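Arabinofuranosidase (Bifidobacterium longum, PDB 2Y2W) hydrolyses terminal alpha-L-arabinofuranosyl bonds in arabinan and arabinoxylan, working as a family 51 glycoside hydrolase in plant cell-wall breakdown. Local coordinates at residues Asn118-Asp123 against Gly170-Lys175; Gly148-Tyr153 against Asn199-Pro204. All coordinates share one frame; numbering follows the deposited sequence.

The two contacts illustrate how a (beta/alpha)8 barrel knits its successive connections together. Their segments alternate along the chain, and their centres lie about 18 Å apart on the same side of the chain's centre. Interaction 1 joins the loops that follow strands 107-110 and 162-167; there the side chain of Asn118 is about 7 Å from that of Asn114 and about 8 Å from that of Glu69, both of which probably bind arabinofuranose, as in related enzymes. Interaction 2 lies away from such sites. The two touch where Tyr119 OH packs 4.2 Å from Gly148 CA, and Tyr183 bridges them: its ring meets Trp121, while its hydroxyl bonds to Asp150 and Asn199.

Interaction 1. Residues Asn118-Asp123 against Gly170-Lys175; sequences NYNWED and GTRGLK
Thr171 and Asn118 meet through CG2 and CB, 3.9 Å apart, where two loops at the C-terminal ends of neighbouring strands of the (beta/alpha)8 barrel come together. The hydroxyl of Thr171 is hydrogen-bonded to Asn168 and shares a water with Asn120 OD1, to which that water donates a bond of 2.7 Å. The orientation of the Asn120 amide is probably fixed, since its ND2 donates to Asp123 OD2, itself in a salt bridge with Arg134.

Arg172 comes next and makes the largest contribution to the contact. A chi3 of 88° turns NE out of line with the aliphatic chain, and the side chain crosses that of Asn120 at about a right angle, CD lying 3.3 Å from Asn120 OD1. The guanidinium then reaches Glu122 tip to tip. A single nitrogen, NH2, faces both carboxylate oxygens, forming the salt bridge at 2.7 Å to Glu122 OE1 and a weak hydrogen bond at 2.8 Å to Glu122 OE2; the two flat groups are turned 43° apart. A second water, in the guanidinium plane, accepts a bond of 3.2 Å from Arg172 NE and one from Trp121 N while donating to Tyr119 O, tying the arginine to the opposing backbone. Lys175 of the third subunit packs on both Asn120 and Arg172, placing this pair at a subunit interface.

Gly173 is the N-cap of helix 174-185. Farther along that helix Ala176, Asp179 and Glu180 touch the Trp121 indole, and Glu122 CG rests 3.7 Å above the centre of the Trp121 ring.

Interaction 2. Residues Gly148-Tyr153 against Asn199-Pro204; sequences GIDDFY and NGIEEP
Tyr153 and Glu203 are directed toward their meeting by their first torsions: Tyr153 CG stands anti to its backbone N (chi1 170°), while Glu203 CG takes the position between backbone N and carbonyl carbon (chi1 78°), and a further bend at chi2 turns Glu203 CD. The phenol hydroxyl, Tyr153 OH, donates a short hydrogen bond of 2.6 Å to Glu203 OE2. It arrives on the anti side of the carboxylate, somewhat out of its plane, and ring and carboxylate are inclined by 57°.

Ile201 fills the space between Tyr153 and Asp150, which stand one helical turn apart on the same helix. Its two branches divide the work: CG2 lies 3.7 Å from Tyr153 CE2, whereas CD1 lies 3.7 Å from Asp150 OD1 and 3.9 Å from Tyr153 CD2. The tyrosine and isoleucine side chains run antiparallel alongside one another, a plain apolar contact wedged between two polar ones.

The other polar pair is looser. Asn199 ND2 gives Asp150 OD2 only a weak bond of 3.3 Å, the two side chains crossing at about a right angle; the stronger partner of both is the Tyr183 hydroxyl, which joins Asp150 OD1 and Asn199 ND2. Met205 packs against both Asp150 and Tyr153. An alanine in place of Tyr153 would probably leave Glu203 OE2 without its phenol donor and open a gap beside Ile201 CG2.

Between Asn199 and Ile201, Gly200 ends helix 191-198 in a Schellman motif, turning the chain so that it passes the first turns of helix 149-159 before entering strand 209-212. Such packing of a loop leading into one barrel strand (209-212) against the helix that precedes the neighbouring strand (162-167) belongs to the outer layer of a (beta/alpha)8 barrel.

Interaction 1. Residues Asn118-Asp123 against Gly170-Lys175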
loop_
_atom_site.group_PDB
_atom_site.type_symbol
_atom_site.label_atom_id
_atom_site.label_comp_id
_atom_site.label_asym_id
_atom_site.label_seq_id
_atom_site.Cartn_x
_atom_site.Cartn_y
_atom_site.Cartn_z
ATOM N N ASN D 118 -3.907 -2.656 14.234
ATOM C CA ASN D 118 -2.730 -3.524 14.164
ATOM C C ASN D 118 -3.057 -4.956 14.588
ATOM O O ASN D 118 -2.310 -5.593 15.333
ATOM C CB ASN D 118 -1.550 -2.932 14.957
ATOM C CG ASN D 118 -1.700 -3.096 16.462
ATOM O OD1 ASN D 118 -0.830 -3.672 17.114
ATOM N ND2 ASN D 118 -2.798 -2.594 17.017
ATOM N N TYR D 119 -4.178 -5.458 14.077
ATOM C CA TYR D 119 -4.700 -6.763 14.457
ATOM C C TYR D 119 -4.827 -7.696 13.256
ATOM O O TYR D 119 -5.375 -7.315 12.224
ATOM C CB TYR D 119 -6.053 -6.582 15.156
ATOM C CG TYR D 119 -6.781 -7.861 15.492
ATOM C CD1 TYR D 119 -6.218 -8.811 16.349
ATOM C CD2 TYR D 119 -8.044 -8.116 14.967
ATOM C CE1 TYR D 119 -6.894 -9.987 16.664
ATOM C CE2 TYR D 119 -8.728 -9.286 15.277
ATOM C CZ TYR D 119 -8.146 -10.213 16.124
ATOM O OH TYR D 119 -8.828 -11.364 16.422
ATOM N N ASN D 120 -4.307 -8.911 13.399
ATOM C CA ASN D 120 -4.439 -9.944 12.370
ATOM C C ASN D 120 -5.558 -10.911 12.752
ATOM O O ASN D 120 -5.437 -11.645 13.733
ATOM C CB ASN D 120 -3.122 -10.700 12.185
ATOM C CG ASN D 120 -1.923 -9.775 12.084
ATOM O OD1 ASN D 120 -1.878 -8.885 11.232
ATOM N ND2 ASN D 120 -0.938 -9.989 12.951
ATOM N N TRP D 121 -6.641 -10.903 11.977
ATOM C CA TRP D 121 -7.873 -11.603 12.353
ATOM C C TRP D 121 -7.733 -13.129 12.445
ATOM O O TRP D 121 -8.494 -13.775 13.166
ATOM C CB TRP D 121 -9.028 -11.205 11.423
ATOM C CG TRP D 121 -8.868 -11.696 10.027
ATOM C CD1 TRP D 121 -8.259 -11.047 8.994
ATOM C CD2 TRP D 121 -9.318 -12.949 9.506
ATOM N NE1 TRP D 121 -8.300 -11.819 7.859
ATOM C CE2 TRP D 121 -8.944 -12.992 8.146
ATOM C CE3 TRP D 121 -9.998 -14.043 10.057
ATOM C CZ2 TRP D 121 -9.227 -14.088 7.327
ATOM C CZ3 TRP D 121 -10.284 -15.130 9.244
ATOM C CH2 TRP D 121 -9.898 -15.143 7.892
ATOM N N GLU D 122 -6.768 -13.689 11.718
ATOM C CA GLU D 122 -6.492 -15.130 11.736
ATOM C C GLU D 122 -5.840 -15.578 13.040
ATOM O O GLU D 122 -5.886 -16.762 13.387
ATOM C CB GLU D 122 -5.590 -15.548 10.566
ATOM C CG GLU D 122 -6.004 -15.034 9.197
ATOM C CD GLU D 122 -5.356 -13.701 8.850
ATOM O OE1 GLU D 122 -5.253 -12.826 9.739
ATOM O OE2 GLU D 122 -4.952 -13.525 7.680
ATOM N N ASP D 123 -5.221 -14.637 13.750
ATOM C CA ASP D 123 -4.586 -14.923 15.039
ATOM C C ASP D 123 -5.593 -15.353 16.100
ATOM O O ASP D 123 -5.223 -15.992 17.087
ATOM C CB ASP D 123 -3.800 -13.705 15.542
ATOM C CG ASP D 123 -2.529 -13.460 14.752
ATOM O OD1 ASP D 123 -2.062 -14.384 14.053
ATOM O OD2 ASP D 123 -1.989 -12.337 14.843
ATOM N N GLY D 170 -5.346 -0.281 9.099
ATOM C CA GLY D 170 -4.076 0.301 9.514
ATOM C C GLY D 170 -2.873 -0.432 8.949
ATOM O O GLY D 170 -2.236 0.052 8.011
ATOM N N THR D 171 -2.559 -1.592 9.525
ATOM C CA THR D 171 -1.440 -2.416 9.050
ATOM C C THR D 171 -1.856 -3.281 7.862
ATOM O O THR D 171 -1.016 -3.699 7.065
ATOM C CB THR D 171 -0.831 -3.316 10.170
ATOM O OG1 THR D 171 -1.817 -4.236 10.657
ATOM C CG2 THR D 171 -0.305 -2.479 11.325
ATOM N N ARG D 172 -3.157 -3.536 7.755
ATOM C CA ARG D 172 -3.727 -4.345 6.676
ATOM C C ARG D 172 -4.781 -3.573 5.876
ATOM O O ARG D 172 -4.918 -2.358 6.037
ATOM C CB ARG D 172 -4.301 -5.644 7.243
ATOM C CG ARG D 172 -3.260 -6.734 7.339
ATOM C CD ARG D 172 -3.355 -7.511 8.632
ATOM N NE ARG D 172 -4.280 -8.642 8.573
ATOM C CZ ARG D 172 -4.046 -9.789 7.940
ATOM N NH1 ARG D 172 -2.925 -9.979 7.256
ATOM N NH2 ARG D 172 -4.954 -10.747 7.975
ATOM N N GLY D 173 -5.509 -4.278 5.010
ATOM C CA GLY D 173 -6.513 -3.648 4.160
ATOM C C GLY D 173 -7.378 -4.605 3.359
ATOM O O GLY D 173 -7.970 -5.538 3.909
ATOM N N LEU D 174 -7.433 -4.365 2.050
ATOM C CA LEU D 174 -8.401 -5.001 1.155
ATOM C C LEU D 174 -8.400 -6.527 1.174
ATOM O O LEU D 174 -9.447 -7.147 1.378
ATOM C CB LEU D 174 -8.215 -4.487 -0.282
ATOM C CG LEU D 174 -9.021 -5.134 -1.412
ATOM C CD1 LEU D 174 -10.513 -4.942 -1.206
ATOM C CD2 LEU D 174 -8.598 -4.566 -2.749
ATOM N N LYS D 175 -7.235 -7.127 0.948
ATOM C CA LYS D 175 -7.142 -8.578 0.799
ATOM C C LYS D 175 -7.592 -9.308 2.067
ATOM O O LYS D 175 -8.336 -10.287 1.986
ATOM C CB LYS D 175 -5.732 -9.000 0.386
ATOM C CG LYS D 175 -5.634 -10.451 -0.064
ATOM C CD LYS D 175 -4.189 -10.917 -0.104
ATOM C CE LYS D 175 -4.088 -12.389 -0.465
ATOM N NZ LYS D 175 -4.415 -13.273 0.681
HETATM O O HOH W 1 -6.894 -8.473 10.442
HETATM O O HOH W 2 -0.900 -6.522 12.093
#

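Interaction 2. Residues Gly148-Tyr153 against Asn199-Pro204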
loop_
_atom_site.group_PDB
_atom_site.type_symbol
_atom_site.label_atom_id
_atom_site.label_comp_id
_atom_site.label_asym_id
_atom_site.label_seq_id
_atom_site.Cartn_x
_atom_site.Cartn_y
_atom_site.Cartn_z
ATOM N N GLY D 148 -11.512 -14.365 19.868
ATOM C CA GLY D 148 -11.453 -13.967 18.471
ATOM C C GLY D 148 -12.854 -13.999 17.900
ATOM O O GLY D 148 -13.829 -14.108 18.647
ATOM N N ILE D 149 -12.959 -13.919 16.576
ATOM C CA ILE D 149 -14.263 -13.849 15.914
ATOM C C ILE D 149 -15.094 -15.134 16.061
ATOM O O ILE D 149 -16.320 -15.069 16.111
ATOM C CB ILE D 149 -14.146 -13.378 14.424
ATOM C CG1 ILE D 149 -15.527 -13.081 13.822
ATOM C CG2 ILE D 149 -13.355 -14.374 13.579
ATOM C CD1 ILE D 149 -16.306 -11.994 14.548
ATOM N N ASP D 150 -14.422 -16.283 16.137
ATOM C CA ASP D 150 -15.077 -17.559 16.434
ATOM C C ASP D 150 -15.783 -17.483 17.789
ATOM O O ASP D 150 -16.949 -17.860 17.917
ATOM C CB ASP D 150 -14.054 -18.702 16.470
ATOM C CG ASP D 150 -13.586 -19.140 15.083
ATOM O OD1 ASP D 150 -14.272 -18.850 14.077
ATOM O OD2 ASP D 150 -12.524 -19.802 15.005
ATOM N N ASP D 151 -15.062 -16.977 18.788
ATOM C CA ASP D 151 -15.538 -16.942 20.168
ATOM C C ASP D 151 -16.557 -15.833 20.397
ATOM O O ASP D 151 -17.574 -16.054 21.062
ATOM C CB ASP D 151 -14.359 -16.799 21.136
ATOM C CG ASP D 151 -13.382 -17.961 21.047
ATOM O OD1 ASP D 151 -13.771 -19.104 21.369
ATOM O OD2 ASP D 151 -12.218 -17.729 20.656
ATOM N N PHE D 152 -16.292 -14.648 19.848
ATOM C CA PHE D 152 -17.222 -13.530 19.987
ATOM C C PHE D 152 -18.546 -13.798 19.273
ATOM O O PHE D 152 -19.592 -13.292 19.690
ATOM C CB PHE D 152 -16.611 -12.206 19.515
ATOM C CG PHE D 152 -17.449 -11.005 19.860
ATOM C CD1 PHE D 152 -17.415 -10.465 21.140
ATOM C CD2 PHE D 152 -18.297 -10.437 18.916
ATOM C CE1 PHE D 152 -18.202 -9.368 21.467
ATOM C CE2 PHE D 152 -19.087 -9.343 19.236
ATOM C CZ PHE D 152 -19.037 -8.806 20.512
ATOM N N TYR D 153 -18.496 -14.590 18.202
ATOM C CA TYR D 153 -19.706 -15.073 17.545
ATOM C C TYR D 153 -20.553 -15.901 18.515
ATOM O O TYR D 153 -21.763 -15.700 18.620
ATOM C CB TYR D 153 -19.378 -15.906 16.300
ATOM C CG TYR D 153 -20.584 -16.622 15.738
ATOM C CD1 TYR D 153 -21.553 -15.928 15.011
ATOM C CD2 TYR D 153 -20.774 -17.986 15.957
ATOM C CE1 TYR D 153 -22.672 -16.578 14.502
ATOM C CE2 TYR D 153 -21.891 -18.644 15.458
ATOM C CZ TYR D 153 -22.834 -17.934 14.730
ATOM O OH TYR D 153 -23.943 -18.578 14.234
ATOM N N ASN D 199 -13.461 -25.284 12.518
ATOM C CA ASN D 199 -13.304 -24.601 13.802
ATOM C C ASN D 199 -14.530 -24.693 14.716
ATOM O O ASN D 199 -14.495 -24.214 15.852
ATOM C CB ASN D 199 -12.901 -23.137 13.592
ATOM C CG ASN D 199 -11.492 -22.984 13.030
ATOM O OD1 ASN D 199 -10.758 -23.960 12.863
ATOM N ND2 ASN D 199 -11.113 -21.749 12.732
ATOM N N GLY D 200 -15.609 -25.297 14.218
ATOM C CA GLY D 200 -16.789 -25.578 15.037
ATOM C C GLY D 200 -18.054 -24.811 14.689
ATOM O O GLY D 200 -19.090 -25.000 15.329
ATOM N N ILE D 201 -17.974 -23.942 13.682
ATOM C CA ILE D 201 -19.122 -23.140 13.257
ATOM C C ILE D 201 -19.458 -23.451 11.797
ATOM O O ILE D 201 -18.791 -22.980 10.874
ATOM C CB ILE D 201 -18.883 -21.624 13.478
ATOM C CG1 ILE D 201 -18.530 -21.349 14.944
ATOM C CG2 ILE D 201 -20.117 -20.815 13.078
ATOM C CD1 ILE D 201 -17.599 -20.182 15.152
ATOM N N GLU D 202 -20.499 -24.257 11.608
ATOM C CA GLU D 202 -20.850 -24.799 10.302
ATOM C C GLU D 202 -21.515 -23.761 9.402
ATOM O O GLU D 202 -21.103 -23.562 8.258
ATOM C CB GLU D 202 -21.760 -26.019 10.476
ATOM C CG GLU D 202 -22.004 -26.823 9.200
ATOM C CD GLU D 202 -22.753 -28.123 9.453
ATOM O OE1 GLU D 202 -23.432 -28.236 10.502
ATOM O OE2 GLU D 202 -22.659 -29.034 8.599
ATOM N N GLU D 203 -22.544 -23.109 9.933
ATOM C CA GLU D 203 -23.310 -22.104 9.203
ATOM C C GLU D 203 -22.559 -20.770 9.128
ATOM O O GLU D 203 -21.771 -20.451 10.024
ATOM C CB GLU D 203 -24.688 -21.914 9.861
ATOM C CG GLU D 203 -24.707 -21.050 11.139
ATOM C CD GLU D 203 -24.072 -21.711 12.368
ATOM O OE1 GLU D 203 -23.553 -22.848 12.272
ATOM O OE2 GLU D 203 -24.100 -21.079 13.447
ATOM N N PRO D 204 -22.785 -19.995 8.048
ATOM C CA PRO D 204 -22.263 -18.630 8.001
ATOM C C PRO D 204 -22.761 -17.804 9.182
ATOM O O PRO D 204 -23.867 -18.027 9.675
ATOM C CB PRO D 204 -22.833 -18.088 6.691
ATOM C CG PRO D 204 -22.927 -19.284 5.825
ATOM C CD PRO D 204 -23.337 -20.408 6.744
#